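Local coordinates for putative protease (Parabacteroides distasonis ATCC 8503, PDB 3KD4), which is of unknown function but is probably an exported protease, with domains of the DUF3857 and DUF3858 families, at residues A14-A19 with S146-E151; P126-N131 with A205-S210. All blocks are in the same frame, centred on the assembly; numbering follows the deposited sequence.

Interaction 1. Residues A14-A19 with S146-E151; sequences AWTLHA and SISVPE
Leu17 lays its branched end across the ring of Pro150 at about a right angle, CD2 of the leucine standing 4.1 Å from CD of the proline. Its chi1 of 173° carries CG away from the backbone N, on the side from which CD2 meets Pro150, while CB of Leu17 meets Val149 CG1. The Pro150 ring also presses on backbone: its CD lies 3.3 Å from the Leu17 carbonyl O, and its CG touches the N of Ala19 where the chain leaves the strand. An alanine in place of Pro150 would probably open a gap beside Leu17 CD2 and Ala19, leaving the leucine end freer to turn. Farther back, segments 14-17 and 146-150 run parallel, 8° apart; they lie on strands 6-17 and 140-150, the one parallel neighbour pair in a mixed eight-stranded sheet, each with an antiparallel neighbour on its other edge. Their ladder is regular. Trp15 N gives a bond to Ser146 O (2.9 Å), the Trp15 carbonyl accepts from Ser148 N, and Leu17 N reaches Ser148 O at 2.8 Å. The two sheet faces differ in character. On one, Trp15 and Ile147 sit side by side; the indole brings CE3 to 3.4 Å from Ser146 O, which lies in the ring plane at its edge, and Ile147 CG1 comes to CE3 of Trp15, oblique to the ring. The other face carries Ala14, Thr16, Ser146 and Ser148. There one water gives a hydrogen bond to Trp15 O (2.9 Å) and bonds to both serine hydroxyls, 2.8 Å from Ser146 OG and 2.7 Å from Ser148 OG, so that the carbonyl has two donors, amide and water. Ser146 OG has a further partner in Glu176 on the adjoining strand 174-184, and Thr16 OG1 binds a glycerol probably left from crystallisation.

Interaction 2. Residues P126-N131 with A205-S210; sequences PALDIN and ASTYPS
A short antiparallel sheet has strand 202-206 in its middle and 129-133 on one edge; at the end where 129-133 starts and 202-206 finishes, the loop residues extend the pairing by one backbone bond and one threonine hydroxyl. Ile130 and Ala205 form a hydrogen-bonded pair: Ile130 N donates to Ala205 O at 2.8 Å, while the return bond from Ala205 N meets Ile130 O from above the carbonyl plane. Asp129 and Ser206 follow as a non-hydrogen-bonded pair. Beyond them Thr207 bonds twice to Leu128, its N to the carbonyl O and its OG1 accepting from Leu128 N (2.9 Å). A chi1 of 65°, between the backbone N and the carbonyl carbon, puts OG1 where it can accept, and Thr207 CG2 packs on Leu128 CB at 3.7 Å. Tyr208 then folds back over the other segment, its N held by Ser206 OG in an ST turn. Ala127 CB sits over the centre of the phenol ring, 3.5 Å from the Tyr208 centroid, a CH-pi contact, and Pro126 lies alongside with CB 3.6 Å from Tyr208 OH. Asp129 OD2 stands at the ring edge, in plane, 3.5 Å from Tyr208 CE2, its carboxylate turned 90° to the ring. A water joins Asp129 OD2 (2.6 Å) to Tyr208 OH. Together with the backbone N-H groups of Leu322 and Ala323, it grips the carboxylate and probably fixes its turn against the Tyr208 ring.

Interactions 1 and 2 belong to two different sheets that touch, their centres 11 Å apart. The face of 14-19 and 146-151 bearing Trp15 and Ile147 packs on the side of interaction 2 bearing Leu128, Ile130 and Ala205: Ile147 CG2 reaches Leu128 CD2 at 3.4 Å, and Val149 touches Thr207 nearby. Interaction 1 is partly buried, its serine and threonine face holding a bridging water; interaction 2 is largely buried. The first is a parallel ladder of backbone bonds inside a wide sheet, whereas the second is a brief antiparallel pairing prolonged by a threonine and flanked by a tyrosine ring. Strands 129-133 and 140-150 follow one another in sequence, linking the two sheets.

Interaction 1. Residues A14-A19 with S146-E151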
ATOM      1  N   ALA A  14      12.658  16.753 -12.938  1.00 15.68           N
ATOM      2  CA  ALA A  14      13.360  16.429 -14.167  1.00 15.07           C
ATOM      3  C   ALA A  14      14.234  15.215 -13.927  1.00 15.29           C
ATOM      4  O   ALA A  14      15.023  15.208 -12.966  1.00 14.27           O
ATOM      5  CB  ALA A  14      14.199  17.634 -14.639  1.00 14.72           C
ATOM      6  N   TRP A  15      14.104  14.195 -14.785  1.00 14.43           N
ATOM      7  CA  TRP A  15      14.944  13.019 -14.698  1.00 14.55           C
ATOM      8  C   TRP A  15      15.816  12.992 -15.949  1.00 14.59           C
ATOM      9  O   TRP A  15      15.344  13.299 -17.053  1.00 15.87           O
ATOM     10  CB  TRP A  15      14.129  11.713 -14.638  1.00 14.63           C
ATOM     11  CG  TRP A  15      13.331  11.480 -13.427  1.00 14.37           C
ATOM     12  CD1 TRP A  15      13.637  10.687 -12.376  1.00 16.29           C
ATOM     13  CD2 TRP A  15      12.042  12.030 -13.159  1.00 14.52           C
ATOM     14  NE1 TRP A  15      12.607  10.708 -11.445  1.00 15.47           N
ATOM     15  CE2 TRP A  15      11.605  11.508 -11.930  1.00 14.32           C
ATOM     16  CE3 TRP A  15      11.186  12.864 -13.881  1.00 13.93           C
ATOM     17  CZ2 TRP A  15      10.374  11.828 -11.381  1.00 15.12           C
ATOM     18  CZ3 TRP A  15       9.967  13.226 -13.304  1.00 16.67           C
ATOM     19  CH2 TRP A  15       9.585  12.709 -12.062  1.00 16.42           C
ATOM     20  N   THR A  16      17.073  12.647 -15.766  1.00 14.54           N
ATOM     21  CA  THR A  16      18.023  12.518 -16.831  1.00 15.11           C
ATOM     22  C   THR A  16      18.777  11.200 -16.706  1.00 15.22           C
ATOM     23  O   THR A  16      19.317  10.879 -15.644  1.00 15.85           O
ATOM     24  CB  THR A  16      19.039  13.652 -16.769  1.00 15.69           C
ATOM     25  OG1 THR A  16      18.333  14.893 -16.709  1.00 16.15           O
ATOM     26  CG2 THR A  16      19.990  13.599 -17.983  1.00 13.94           C
ATOM     27  N   LEU A  17      18.862  10.473 -17.811  1.00 15.11           N
ATOM     28  CA  LEU A  17      19.751   9.310 -17.917  1.00 15.03           C
ATOM     29  C   LEU A  17      20.901   9.691 -18.842  1.00 15.87           C
ATOM     30  O   LEU A  17      20.654  10.128 -19.936  1.00 16.01           O
ATOM     31  CB  LEU A  17      19.013   8.145 -18.545  1.00 14.14           C
ATOM     32  CG  LEU A  17      19.805   6.883 -18.882  1.00 14.86           C
ATOM     33  CD1 LEU A  17      20.329   6.221 -17.626  1.00 11.48           C
ATOM     34  CD2 LEU A  17      18.919   5.904 -19.757  1.00 13.95           C
ATOM     35  N   HIS A  18      22.134   9.465 -18.411  1.00 17.07           N
ATOM     36  CA  HIS A  18      23.317   9.729 -19.226  1.00 18.48           C
ATOM     37  C   HIS A  18      23.790   8.431 -19.884  1.00 18.96           C
ATOM     38  O   HIS A  18      23.471   7.349 -19.400  1.00 17.62           O
ATOM     39  CB  HIS A  18      24.433  10.310 -18.372  1.00 18.36           C
ATOM     40  CG  HIS A  18      24.067  11.600 -17.726  1.00 20.43           C
ATOM     41  ND1 HIS A  18      23.979  12.781 -18.431  1.00 24.22           N
ATOM     42  CD2 HIS A  18      23.790  11.911 -16.435  1.00 24.07           C
ATOM     43  CE1 HIS A  18      23.629  13.760 -17.607  1.00 22.38           C
ATOM     44  NE2 HIS A  18      23.504  13.256 -16.391  1.00 24.27           N
ATOM     45  N   ALA A  19      24.563   8.567 -20.969  1.00 19.78           N
ATOM     46  CA  ALA A  19      25.078   7.413 -21.726  1.00 20.81           C
ATOM     47  C   ALA A  19      25.838   6.433 -20.863  1.00 21.26           C
ATOM     48  O   ALA A  19      25.788   5.253 -21.119  1.00 21.69           O
ATOM     49  CB  ALA A  19      25.952   7.878 -22.915  1.00 20.99           C
ATOM     50  N   SER A 146       9.823  16.356 -16.750  1.00 14.13           N
ATOM     51  CA  SER A 146      10.708  16.242 -17.894  1.00 14.75           C
ATOM     52  C   SER A 146      11.532  14.977 -17.786  1.00 14.35           C
ATOM     53  O   SER A 146      12.022  14.653 -16.704  1.00 13.83           O
ATOM     54  CB  SER A 146      11.670  17.444 -17.855  1.00 15.20           C
ATOM     55  OG  SER A 146      12.592  17.378 -18.865  1.00 20.76           O
ATOM     56  N   ILE A 147      11.690  14.257 -18.888  1.00 14.34           N
ATOM     57  CA  ILE A 147      12.574  13.062 -18.916  1.00 14.29           C
ATOM     58  C   ILE A 147      13.552  13.221 -20.066  1.00 14.21           C
ATOM     59  O   ILE A 147      13.121  13.569 -21.154  1.00 15.13           O
ATOM     60  CB  ILE A 147      11.776  11.780 -19.128  1.00 15.33           C
ATOM     61  CG1 ILE A 147      10.754  11.564 -18.000  1.00 16.53           C
ATOM     62  CG2 ILE A 147      12.725  10.528 -19.231  1.00 13.85           C
ATOM     63  CD1 ILE A 147       9.635  10.481 -18.398  1.00 17.20           C
ATOM     64  N   SER A 148      14.852  13.052 -19.821  1.00 14.33           N
ATOM     65  CA  SER A 148      15.877  13.149 -20.873  1.00 14.60           C
ATOM     66  C   SER A 148      16.699  11.904 -20.863  1.00 14.13           C
ATOM     67  O   SER A 148      17.146  11.487 -19.795  1.00 15.55           O
ATOM     68  CB  SER A 148      16.805  14.332 -20.632  1.00 14.64           C
ATOM     69  OG  SER A 148      16.060  15.506 -20.539  1.00 14.85           O
ATOM     70  N   VAL A 149      16.890  11.321 -22.043  1.00 13.85           N
ATOM     71  CA  VAL A 149      17.691  10.110 -22.229  1.00 13.21           C
ATOM     72  C   VAL A 149      18.510  10.280 -23.526  1.00 14.30           C
ATOM     73  O   VAL A 149      18.181  11.131 -24.373  1.00 13.11           O
ATOM     74  CB  VAL A 149      16.834   8.812 -22.277  1.00 13.78           C
ATOM     75  CG1 VAL A 149      15.829   8.752 -21.105  1.00 13.30           C
ATOM     76  CG2 VAL A 149      16.099   8.673 -23.614  1.00 11.69           C
ATOM     77  N   PRO A 150      19.566   9.475 -23.689  1.00 14.89           N
ATOM     78  CA  PRO A 150      20.343   9.540 -24.927  1.00 16.56           C
ATOM     79  C   PRO A 150      19.524   9.098 -26.135  1.00 17.11           C
ATOM     80  O   PRO A 150      18.739   8.185 -26.037  1.00 16.11           O
ATOM     81  CB  PRO A 150      21.524   8.572 -24.685  1.00 16.38           C
ATOM     82  CG  PRO A 150      21.577   8.383 -23.213  1.00 17.04           C
ATOM     83  CD  PRO A 150      20.113   8.502 -22.752  1.00 15.79           C
ATOM     84  N   GLU A 151      19.694   9.796 -27.251  1.00 19.34           N
ATOM     85  CA  GLU A 151      19.100   9.337 -28.489  1.00 22.03           C
ATOM     86  C   GLU A 151      19.498   7.901 -28.698  1.00 21.88           C
ATOM     87  O   GLU A 151      20.639   7.507 -28.442  1.00 21.06           O
ATOM     88  CB  GLU A 151      19.510  10.207 -29.682  1.00 22.50           C
ATOM     89  CG  GLU A 151      18.710  11.475 -29.605  1.00 28.67           C
ATOM     90  CD  GLU A 151      18.945  12.461 -30.708  1.00 36.06           C
ATOM     91  OE1 GLU A 151      19.916  12.302 -31.509  1.00 40.28           O
ATOM     92  OE2 GLU A 151      18.132  13.423 -30.738  1.00 41.17           O
TER
HETATM   93  O   HOH W   1      14.889  15.928 -18.108  1.00 15.64           O

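Interaction 2. Residues P126-N131 with A205-S210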
ATOM      1  N   PRO A 126      19.753  -0.174 -13.184  1.00 21.14           N
ATOM      2  CA  PRO A 126      19.807  -0.782 -14.514  1.00 21.45           C
ATOM      3  C   PRO A 126      19.195   0.071 -15.615  1.00 20.07           C
ATOM      4  O   PRO A 126      19.583  -0.068 -16.765  1.00 20.41           O
ATOM      5  CB  PRO A 126      18.993  -2.069 -14.349  1.00 21.81           C
ATOM      6  CG  PRO A 126      18.981  -2.361 -12.934  1.00 22.41           C
ATOM      7  CD  PRO A 126      19.023  -1.030 -12.230  1.00 22.18           C
ATOM      8  N   ALA A 127      18.280   0.968 -15.260  1.00 17.79           N
ATOM      9  CA  ALA A 127      17.536   1.737 -16.257  1.00 16.95           C
ATOM     10  C   ALA A 127      16.942   2.979 -15.601  1.00 16.30           C
ATOM     11  O   ALA A 127      16.942   3.087 -14.392  1.00 15.53           O
ATOM     12  CB  ALA A 127      16.403   0.835 -16.868  1.00 16.82           C
ATOM     13  N   LEU A 128      16.455   3.929 -16.401  1.00 16.72           N
ATOM     14  CA  LEU A 128      15.620   4.998 -15.880  1.00 16.54           C
ATOM     15  C   LEU A 128      14.227   4.388 -15.670  1.00 16.67           C
ATOM     16  O   LEU A 128      13.649   3.807 -16.585  1.00 17.45           O
ATOM     17  CB  LEU A 128      15.584   6.199 -16.846  1.00 17.18           C
ATOM     18  CG  LEU A 128      14.763   7.398 -16.390  1.00 17.20           C
ATOM     19  CD1 LEU A 128      15.251   7.912 -15.003  1.00 23.32           C
ATOM     20  CD2 LEU A 128      14.793   8.597 -17.364  1.00 22.80           C
ATOM     21  N   ASP A 129      13.682   4.524 -14.463  1.00 16.95           N
ATOM     22  CA  ASP A 129      12.515   3.776 -14.042  1.00 17.63           C
ATOM     23  C   ASP A 129      11.696   4.675 -13.068  1.00 17.01           C
ATOM     24  O   ASP A 129      12.089   4.843 -11.930  1.00 16.72           O
ATOM     25  CB  ASP A 129      12.986   2.483 -13.353  1.00 16.78           C
ATOM     26  CG  ASP A 129      11.868   1.448 -13.140  1.00 18.33           C
ATOM     27  OD1 ASP A 129      10.650   1.768 -13.225  1.00 20.43           O
ATOM     28  OD2 ASP A 129      12.247   0.269 -12.884  1.00 19.61           O
ATOM     29  N   ILE A 130      10.619   5.255 -13.570  1.00 16.69           N
ATOM     30  CA  ILE A 130       9.895   6.339 -12.900  1.00 17.37           C
ATOM     31  C   ILE A 130       8.454   5.903 -12.664  1.00 17.14           C
ATOM     32  O   ILE A 130       7.846   5.286 -13.531  1.00 15.76           O
ATOM     33  CB  ILE A 130       9.902   7.606 -13.778  1.00 16.71           C
ATOM     34  CG1 ILE A 130      11.346   8.121 -13.986  1.00 18.25           C
ATOM     35  CG2 ILE A 130       9.115   8.742 -13.163  1.00 17.66           C
ATOM     36  CD1 ILE A 130      11.458   9.069 -15.177  1.00 14.31           C
ATOM     37  N   ASN A 131       7.949   6.204 -11.467  1.00 17.66           N
ATOM     38  CA  ASN A 131       6.554   6.105 -11.123  1.00 18.16           C
ATOM     39  C   ASN A 131       6.248   7.226 -10.131  1.00 18.85           C
ATOM     40  O   ASN A 131       6.292   7.020  -8.915  1.00 20.96           O
ATOM     41  CB  ASN A 131       6.248   4.746 -10.475  1.00 19.56           C
ATOM     42  CG  ASN A 131       4.801   4.629 -10.029  1.00 22.27           C
ATOM     43  OD1 ASN A 131       3.887   5.128 -10.694  1.00 26.80           O
ATOM     44  ND2 ASN A 131       4.586   3.949  -8.916  1.00 20.38           N
ATOM     45  N   ALA A 205       7.344   5.793 -16.474  1.00 16.43           N
ATOM     46  CA  ALA A 205       8.280   5.761 -17.589  1.00 15.76           C
ATOM     47  C   ALA A 205       9.401   4.793 -17.309  1.00 15.67           C
ATOM     48  O   ALA A 205       9.781   4.536 -16.135  1.00 15.21           O
ATOM     49  CB  ALA A 205       8.857   7.196 -17.906  1.00 14.83           C
ATOM     50  N   SER A 206       9.973   4.288 -18.400  1.00 15.44           N
ATOM     51  CA  SER A 206      11.008   3.272 -18.333  1.00 14.72           C
ATOM     52  C   SER A 206      11.893   3.294 -19.557  1.00 14.03           C
ATOM     53  O   SER A 206      11.400   3.475 -20.671  1.00 14.98           O
ATOM     54  CB  SER A 206      10.341   1.890 -18.233  1.00 15.46           C
ATOM     55  OG  SER A 206      11.262   0.833 -18.324  1.00 14.18           O
ATOM     56  N   THR A 207      13.190   3.054 -19.347  1.00 14.01           N
ATOM     57  CA  THR A 207      14.119   2.821 -20.434  1.00 13.44           C
ATOM     58  C   THR A 207      14.515   1.362 -20.571  1.00 14.99           C
ATOM     59  O   THR A 207      15.394   1.045 -21.371  1.00 14.64           O
ATOM     60  CB  THR A 207      15.382   3.724 -20.347  1.00 14.08           C
ATOM     61  OG1 THR A 207      16.142   3.401 -19.197  1.00 12.50           O
ATOM     62  CG2 THR A 207      15.011   5.256 -20.369  1.00 11.67           C
ATOM     63  N   TYR A 208      13.877   0.446 -19.829  1.00 14.88           N
ATOM     64  CA  TYR A 208      14.065  -0.957 -20.159  1.00 14.73           C
ATOM     65  C   TYR A 208      13.455  -1.211 -21.574  1.00 15.89           C
ATOM     66  O   TYR A 208      12.599  -0.479 -22.018  1.00 15.36           O
ATOM     67  CB  TYR A 208      13.336  -1.848 -19.168  1.00 14.75           C
ATOM     68  CG  TYR A 208      13.951  -1.948 -17.780  1.00 14.39           C
ATOM     69  CD1 TYR A 208      15.038  -2.751 -17.545  1.00 15.89           C
ATOM     70  CD2 TYR A 208      13.383  -1.271 -16.694  1.00 14.58           C
ATOM     71  CE1 TYR A 208      15.567  -2.886 -16.257  1.00 15.71           C
ATOM     72  CE2 TYR A 208      13.893  -1.395 -15.460  1.00 15.71           C
ATOM     73  CZ  TYR A 208      14.963  -2.228 -15.240  1.00 14.17           C
ATOM     74  OH  TYR A 208      15.455  -2.329 -13.997  1.00 17.30           O
ATOM     75  N   PRO A 209      13.871  -2.278 -22.259  1.00 15.33           N
ATOM     76  CA  PRO A 209      13.357  -2.554 -23.588  1.00 16.48           C
ATOM     77  C   PRO A 209      11.856  -2.834 -23.588  1.00 16.32           C
ATOM     78  O   PRO A 209      11.175  -2.582 -24.599  1.00 17.39           O
ATOM     79  CB  PRO A 209      14.115  -3.809 -24.000  1.00 16.79           C
ATOM     80  CG  PRO A 209      15.387  -3.783 -23.148  1.00 16.67           C
ATOM     81  CD  PRO A 209      14.959  -3.177 -21.870  1.00 16.14           C
ATOM     82  N   SER A 210      11.379  -3.376 -22.477  1.00 15.59           N
ATOM     83  CA  SER A 210       9.971  -3.701 -22.271  1.00 14.60           C
ATOM     84  C   SER A 210       9.739  -3.997 -20.798  1.00 14.19           C
ATOM     85  O   SER A 210      10.678  -4.272 -20.044  1.00 13.78           O
ATOM     86  CB  SER A 210       9.607  -4.944 -23.092  1.00 15.28           C
ATOM     87  OG  SER A 210      10.191  -6.127 -22.557  1.00 14.59           O
TER
HETATM   88  O   HOH W   2      14.642  -0.540 -12.156  1.00 17.82           O